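Local coordinates for protein spermidine N1-acetyltransferase (Vibrio cholerae O1 biovar El Tor, PDB 6DAU) that catalyses transfer of an acetyl group from acetyl-CoA to the polyamines spermidine and spermine, as a twelve-subunit member of the GNAT acyltransferase superfamily, at residues N20-N23 / N24-I27; L102-R105 / A106-Y109; V131-Y134 / E135-F139. The protein carries 2 engineered substitutions. All coordinates share one frame; numbering follows the deposited sequence.

Interaction 1: residues N20-N23 / N24-I27; sequences NLNN and NRNI
The backbone N-H of Arg25 turns back to the carbonyl O of Asn22 at 2.8 Å, with an N-H...O angle of 145°, an i to i+3 bond, as in a 3-10-type turn, at the end of helix 15-24. Arg25 N is 4.4 Å from Leu21 O, and Asn24 N is 4.0 Å from Asn20 O, so neither i to i+4 bond is made. Asn26 then takes a positive phi and leads the chain out of the helical path; it meets Ile113 of a second subunit, and Ile27 meets His80 of a third, which places this helix end at a junction within the dodecamer.

The main side-chain contribution comes from Arg25. Its alkyl part is folded back along the turn, with CD 3.4 Å from the carbonyl O of Leu21 and CB 3.6 Å from the carbonyl O of Asn22, so that backbone oxygens are met by methylene groups. A bend at the third torsion (chi3 82°) then carries the guanidinium round toward Asn22. There Arg25 NH1 and Asn22 OD1 are 3.7 Å apart, too far for a hydrogen bond, and the amide and guanidinium planes are inclined by 50°; the approach is oblique, and at most a weak electrostatic attraction would be expected. What fixes the rotation of the Asn22 amide is its other end, where ND2 is hydrogen-bonded to the hydroxyl of Tyr36, leaving OD1 turned to the arginine.

The turn thus joins helix 15-24 to the small hairpin of strands 29-31 and 34-36, the latter supplying Tyr36, while on the sheet side Leu21 and Arg25 both pack on Ile88 of strand 82-89.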
loop_
_atom_site.group_PDB
_atom_site.type_symbol
_atom_site.label_atom_id
_atom_site.label_comp_id
_atom_site.label_asym_id
_atom_site.label_seq_id
_atom_site.Cartn_x
_atom_site.Cartn_y
_atom_site.Cartn_z
ATOM N N ASN C 20 24.828 14.866 17.291
ATOM C CA ASN C 20 25.555 15.548 18.371
ATOM C C ASN C 20 26.234 16.823 17.878
ATOM O O ASN C 20 26.291 17.786 18.618
ATOM C CB ASN C 20 26.605 14.636 19.036
ATOM C CG ASN C 20 25.992 13.549 19.874
ATOM O OD1 ASN C 20 24.908 13.728 20.433
ATOM N ND2 ASN C 20 26.696 12.408 19.992
ATOM N N LEU C 21 26.730 16.817 16.638
ATOM C CA LEU C 21 27.322 18.026 16.053
ATOM C C LEU C 21 26.379 19.230 15.962
ATOM O O LEU C 21 26.862 20.363 16.053
ATOM C CB LEU C 21 27.961 17.763 14.683
ATOM C CG LEU C 21 29.325 17.078 14.623
ATOM C CD1 LEU C 21 29.708 16.853 13.165
ATOM C CD2 LEU C 21 30.408 17.853 15.323
ATOM N N ASN C 22 25.070 18.999 15.801
ATOM C CA ASN C 22 24.085 20.100 15.797
ATOM C C ASN C 22 23.684 20.614 17.179
ATOM O O ASN C 22 23.321 21.786 17.321
ATOM C CB ASN C 22 22.811 19.716 15.079
ATOM C CG ASN C 22 23.062 19.082 13.722
ATOM O OD1 ASN C 22 23.887 19.549 12.928
ATOM N ND2 ASN C 22 22.318 18.028 13.434
ATOM N N ASN C 23 23.746 19.750 18.184
ATOM C CA ASN C 23 23.269 20.071 19.540
ATOM C C ASN C 23 24.013 21.247 20.196
ATOM O O ASN C 23 23.471 21.945 21.054
ATOM C CB ASN C 23 23.220 18.770 20.394
ATOM C CG ASN C 23 23.902 18.874 21.782
ATOM O OD1 ASN C 23 23.474 19.628 22.662
ATOM N ND2 ASN C 23 24.941 18.058 21.980
ATOM N N ASN C 24 25.255 21.454 19.766
ATOM C CA ASN C 24 26.047 22.632 20.105
ATOM C C ASN C 24 25.456 23.913 19.474
ATOM O O ASN C 24 25.288 24.940 20.166
ATOM C CB ASN C 24 27.518 22.425 19.657
ATOM C CG ASN C 24 28.528 22.897 20.703
ATOM O OD1 ASN C 24 28.571 22.373 21.819
ATOM N ND2 ASN C 24 29.353 23.881 20.341
ATOM N N ARG C 25 25.082 23.800 18.199
ATOM C CA ARG C 25 25.052 24.930 17.278
ATOM C C ARG C 25 23.959 26.007 17.232
ATOM O O ARG C 25 24.131 26.992 16.497
ATOM C CB ARG C 25 25.381 24.419 15.874
ATOM C CG ARG C 25 26.885 24.285 15.631
ATOM C CD ARG C 25 27.192 23.336 14.507
ATOM N NE ARG C 25 27.094 23.905 13.157
ATOM C CZ ARG C 25 26.055 23.744 12.331
ATOM N NH1 ARG C 25 24.971 23.068 12.711
ATOM N NH2 ARG C 25 26.094 24.273 11.117
ATOM N N ASN C 26 22.836 25.842 17.937
ATOM C CA ASN C 26 21.763 26.840 17.952
ATOM C C ASN C 26 21.229 27.306 16.579
ATOM O O ASN C 26 20.627 28.376 16.458
ATOM C CB ASN C 26 22.110 28.033 18.891
ATOM C CG ASN C 26 21.969 27.686 20.363
ATOM O OD1 ASN C 26 21.083 26.918 20.769
ATOM N ND2 ASN C 26 22.865 28.244 21.179
ATOM N N ILE C 27 21.429 26.473 15.560
ATOM C CA ILE C 27 20.770 26.648 14.259
ATOM C C ILE C 27 19.919 25.449 13.871
ATOM O O ILE C 27 20.043 24.366 14.483
ATOM C CB ILE C 27 21.774 27.076 13.125
ATOM C CG1 ILE C 27 21.110 27.670 11.859
ATOM C CG2 ILE C 27 22.769 25.964 12.775
ATOM C CD1 ILE C 27 20.399 28.995 12.001
#

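Interaction 2: residues L102-R105 / A106-Y109; sequences LINR and ALDY
Leu102 offers its carbonyl O to Ala106 N at 2.9 Å, the first of four successive alpha-helical bonds that run to Tyr109. Ile103 repeats it with Leu107, whose CG also sits 3.3 Å from the Ile103 carbonyl O. Beyond that oxygen the two side chains meet as a methyl pair, Ile103 CG2 to Leu107 CD1 at 4.2 Å, an apolar contact one turn apart on the same side of the helix. This is helix 98-112, the crossover of the beta-alpha-beta unit between strands 82-89 and 118-124; in GNAT enzymes the loop before this helix and its first turn characteristically receive the coenzyme A pyrophosphate. Ile103 and Ala106 lie on Phe85 of the sheet. The Asn104 carbonyl O accepts Asp108 N at 2.9 Å. Arg105 NE stays 5.1 Å from Asp108 OD2, too far for a salt bridge; any attraction would probably be weak. The Arg105 carbonyl O accepts Tyr109 N at 3.0 Å, while the Tyr109 ring, with CG anti to the backbone N (chi1 168°), leaves the turn for Phe58 and for Glu37 of a neighbouring subunit, which hydrogen-bonds its hydroxyl.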
loop_
_atom_site.group_PDB
_atom_site.type_symbol
_atom_site.label_atom_id
_atom_site.label_comp_id
_atom_site.label_asym_id
_atom_site.label_seq_id
_atom_site.Cartn_x
_atom_site.Cartn_y
_atom_site.Cartn_z
ATOM N N LEU C 102 40.899 20.277 5.862
ATOM C CA LEU C 102 39.603 19.726 5.502
ATOM C C LEU C 102 38.926 20.482 4.393
ATOM O O LEU C 102 38.313 19.881 3.514
ATOM C CB LEU C 102 38.700 19.615 6.719
ATOM C CG LEU C 102 39.313 18.717 7.820
ATOM C CD1 LEU C 102 38.350 18.691 9.000
ATOM C CD2 LEU C 102 39.594 17.328 7.255
ATOM N N ILE C 103 39.062 21.808 4.414
ATOM C CA ILE C 103 38.598 22.625 3.303
ATOM C C ILE C 103 39.262 22.136 2.000
ATOM O O ILE C 103 38.577 21.879 1.004
ATOM C CB ILE C 103 38.819 24.117 3.555
ATOM C CG1 ILE C 103 37.841 24.593 4.654
ATOM C CG2 ILE C 103 38.608 24.929 2.278
ATOM C CD1 ILE C 103 38.343 25.833 5.419
ATOM N N ASN C 104 40.571 21.957 2.043
ATOM C CA ASN C 104 41.312 21.500 0.853
ATOM C C ASN C 104 40.919 20.091 0.403
ATOM O O ASN C 104 40.797 19.854 -0.782
ATOM C CB ASN C 104 42.831 21.673 1.012
ATOM C CG ASN C 104 43.247 23.158 0.943
ATOM O OD1 ASN C 104 42.654 23.983 0.230
ATOM N ND2 ASN C 104 44.257 23.521 1.726
ATOM N N ARG C 105 40.701 19.173 1.340
ATOM C CA ARG C 105 40.156 17.840 1.016
ATOM C C ARG C 105 38.798 17.906 0.324
ATOM O O ARG C 105 38.580 17.186 -0.656
ATOM C CB ARG C 105 40.029 16.959 2.240
ATOM C CG ARG C 105 41.367 16.600 2.861
ATOM C CD ARG C 105 42.173 15.641 2.006
ATOM N NE ARG C 105 43.598 15.934 2.087
ATOM C CZ ARG C 105 44.372 15.596 3.114
ATOM N NH1 ARG C 105 45.678 15.911 3.080
ATOM N NH2 ARG C 105 43.911 14.877 4.146
ATOM N N ALA C 106 37.922 18.782 0.816
ATOM C CA ALA C 106 36.574 18.929 0.249
ATOM C C ALA C 106 36.657 19.436 -1.178
ATOM O O ALA C 106 35.957 18.927 -2.077
ATOM C CB ALA C 106 35.750 19.885 1.071
ATOM N N LEU C 107 37.541 20.420 -1.384
ATOM C CA LEU C 107 37.734 20.996 -2.702
ATOM C C LEU C 107 38.340 19.993 -3.646
ATOM O O LEU C 107 37.932 19.886 -4.811
ATOM C CB LEU C 107 38.578 22.269 -2.623
ATOM C CG LEU C 107 37.906 23.433 -1.868
ATOM C CD1 LEU C 107 38.776 24.665 -1.932
ATOM C CD2 LEU C 107 36.508 23.765 -2.387
ATOM N N ASP C 108 39.301 19.233 -3.132
ATOM C CA ASP C 108 39.927 18.184 -3.900
ATOM C C ASP C 108 38.898 17.170 -4.425
ATOM O O ASP C 108 38.901 16.817 -5.620
ATOM C CB ASP C 108 40.968 17.456 -3.097
ATOM C CG ASP C 108 42.353 18.031 -3.272
ATOM O OD1 ASP C 108 42.854 18.044 -4.407
ATOM O OD2 ASP C 108 42.932 18.471 -2.275
ATOM N N TYR C 109 38.036 16.699 -3.533
ATOM C CA TYR C 109 37.054 15.748 -3.931
ATOM C C TYR C 109 36.057 16.395 -4.931
ATOM O O TYR C 109 35.767 15.806 -5.976
ATOM C CB TYR C 109 36.363 15.193 -2.693
ATOM C CG TYR C 109 35.133 14.393 -3.013
ATOM C CD1 TYR C 109 35.197 13.025 -3.316
ATOM C CD2 TYR C 109 33.895 15.013 -2.965
ATOM C CE1 TYR C 109 34.037 12.288 -3.570
ATOM C CE2 TYR C 109 32.724 14.301 -3.209
ATOM C CZ TYR C 109 32.811 12.953 -3.518
ATOM O OH TYR C 109 31.631 12.325 -3.774
#

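Interaction 3: residues V131-Y134 / E135-F139; sequences VHLY and EECGF
Glu135 closes a helical turn on Val131, its N 2.9 Å from the Val131 carbonyl O, and its side chain runs beside that of Val131 in the same direction. The carboxylate OE2 ends 3.7 Å from Val131 CG1, a van der Waals contact alongside a methyl.

Glu136 bonds to the carbonyl O of His132 in the same way and places CG over one face of the imidazole, toward its rim, 4.1 Å from the centroid and 19° off the normal, which is CH-pi geometry. Its carboxylate comes in at a slant to the ring, with Glu136 OE2 3.6 Å from His132 CE1. With its CG anti to the backbone N (chi1 176°), His132 swings its ring within reach of this residue, one turn on. The Glu136 carboxylate is held from outside by a salt bridge from OE1 to Arg100 NH2.

Cys137 continues the helical bonding to Leu133, and its SG lies 4.4 Å from Leu133 CD1, an apolar contact. Gly138 adopts positive phi, where a beta-carbon would press on the preceding carbonyl O. Its N bonds to Glu135 O at 3.0 Å, and Phe139 N returns to Tyr134 O, also at 3.0 Å; this nested pair defines a Schellman motif that ends the helix.

At Phe139 the chain has turned enough for the ring to meet Tyr134 edge-to-face, the tyrosine edge aimed at the phenylalanine face with centroids 5.7 Å apart and planes at 74°. The Tyr134 carbonyl O lies at the edge of the Phe139 ring, in its plane.

Helix 128-136 leans on helix 98-112 through Leu133 on Ala99 and Arg100. Tyr134 reaches Phe85, Leu121 and Val123 of the central strands, and Phe139 packs on Leu121, Met161 and Ile163 as the chain enters strand 140-151.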
loop_
_atom_site.group_PDB
_atom_site.type_symbol
_atom_site.label_atom_id
_atom_site.label_comp_id
_atom_site.label_asym_id
_atom_site.label_seq_id
_atom_site.Cartn_x
_atom_site.Cartn_y
_atom_site.Cartn_z
ATOM N N VAL C 131 35.916 34.162 7.519
ATOM C CA VAL C 131 36.012 34.822 6.207
ATOM C C VAL C 131 37.452 34.811 5.710
ATOM O O VAL C 131 37.739 34.365 4.594
ATOM C CB VAL C 131 35.457 36.281 6.245
ATOM C CG1 VAL C 131 35.784 37.060 4.969
ATOM C CG2 VAL C 131 33.952 36.276 6.467
ATOM N N HIS C 132 38.357 35.282 6.551
ATOM C CA HIS C 132 39.749 35.403 6.162
ATOM C C HIS C 132 40.377 34.035 5.884
ATOM O O HIS C 132 41.086 33.889 4.880
ATOM C CB HIS C 132 40.523 36.297 7.153
ATOM C CG HIS C 132 41.986 36.387 6.872
ATOM N ND1 HIS C 132 42.925 35.672 7.587
ATOM C CD2 HIS C 132 42.683 37.125 5.969
ATOM C CE1 HIS C 132 44.140 35.975 7.149
ATOM N NE2 HIS C 132 44.018 36.847 6.163
ATOM N N LEU C 133 40.055 33.026 6.707
ATOM C CA LEU C 133 40.495 31.652 6.450
ATOM C C LEU C 133 40.040 31.138 5.045
ATOM O O LEU C 133 40.847 30.590 4.264
ATOM C CB LEU C 133 40.025 30.719 7.557
ATOM C CG LEU C 133 40.212 29.199 7.296
ATOM C CD1 LEU C 133 41.666 28.695 7.239
ATOM C CD2 LEU C 133 39.489 28.373 8.339
ATOM N N TYR C 134 38.765 31.333 4.719
ATOM C CA TYR C 134 38.274 30.902 3.405
ATOM C C TYR C 134 38.990 31.665 2.282
ATOM O O TYR C 134 39.325 31.057 1.254
ATOM C CB TYR C 134 36.759 31.011 3.282
ATOM C CG TYR C 134 35.989 30.050 4.168
ATOM C CD1 TYR C 134 36.174 28.652 4.088
ATOM C CD2 TYR C 134 35.046 30.533 5.073
ATOM C CE1 TYR C 134 35.468 27.781 4.913
ATOM C CE2 TYR C 134 34.330 29.661 5.914
ATOM C CZ TYR C 134 34.540 28.299 5.824
ATOM O OH TYR C 134 33.822 27.460 6.643
ATOM N N GLU C 135 39.229 32.964 2.494
ATOM C CA GLU C 135 39.997 33.783 1.541
ATOM C C GLU C 135 41.390 33.241 1.284
ATOM O O GLU C 135 41.811 33.177 0.131
ATOM C CB GLU C 135 40.063 35.260 1.961
ATOM C CG GLU C 135 38.807 36.001 1.523
ATOM C CD GLU C 135 38.610 37.374 2.130
ATOM O OE1 GLU C 135 39.475 37.876 2.903
ATOM O OE2 GLU C 135 37.530 37.951 1.828
ATOM N N GLU C 136 42.068 32.792 2.338
ATOM C CA GLU C 136 43.378 32.151 2.183
ATOM C C GLU C 136 43.302 30.829 1.455
ATOM O O GLU C 136 44.273 30.439 0.814
ATOM C CB GLU C 136 44.076 31.945 3.525
ATOM C CG GLU C 136 44.219 33.197 4.348
ATOM C CD GLU C 136 45.484 33.208 5.188
ATOM O OE1 GLU C 136 45.602 32.331 6.071
ATOM O OE2 GLU C 136 46.340 34.094 4.956
ATOM N N CYS C 137 42.166 30.132 1.562
ATOM C CA CYS C 137 41.972 28.906 0.778
ATOM C C CYS C 137 41.592 29.178 -0.679
ATOM O O CYS C 137 41.478 28.252 -1.449
ATOM C CB CYS C 137 41.007 27.944 1.473
ATOM S SG CYS C 137 41.679 27.333 3.060
ATOM N N GLY C 138 41.436 30.450 -1.049
ATOM C CA GLY C 138 41.178 30.862 -2.438
ATOM C C GLY C 138 39.729 31.237 -2.741
ATOM O O GLY C 138 39.388 31.543 -3.889
ATOM N N PHE C 139 38.865 31.204 -1.730
ATOM C CA PHE C 139 37.478 31.655 -1.904
ATOM C C PHE C 139 37.461 33.178 -2.046
ATOM O O PHE C 139 38.293 33.877 -1.430
ATOM C CB PHE C 139 36.634 31.265 -0.697
ATOM C CG PHE C 139 36.215 29.826 -0.689
ATOM C CD1 PHE C 139 37.019 28.844 -0.087
ATOM C CD2 PHE C 139 34.990 29.436 -1.275
ATOM C CE1 PHE C 139 36.614 27.510 -0.040
ATOM C CE2 PHE C 139 34.591 28.085 -1.265
ATOM C CZ PHE C 139 35.395 27.118 -0.665
#

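The three contacts follow one another along the chain within the GNAT domain. Interactions 2 and 3, with centres about 13 Å apart, touch: Ile103 CD1 lies 3.5 Å from Tyr134 CE1, and Leu107 CD2 lies 3.9 Å from Phe139 CZ. Helices 98-112 and 128-136 thus pack on each other, both resting on strand 82-89, with interaction 3 also on 118-124. Interaction 1 stands apart, its centre about 23 Å from interaction 2, on the opposite side of the chain's centre, and about 24 Å from interaction 3, though it too rests on strand 82-89. Interactions 2 and 3 therefore appear to belong to the helix-sheet core of the GNAT fold, whereas interaction 1 lies at a subunit interface.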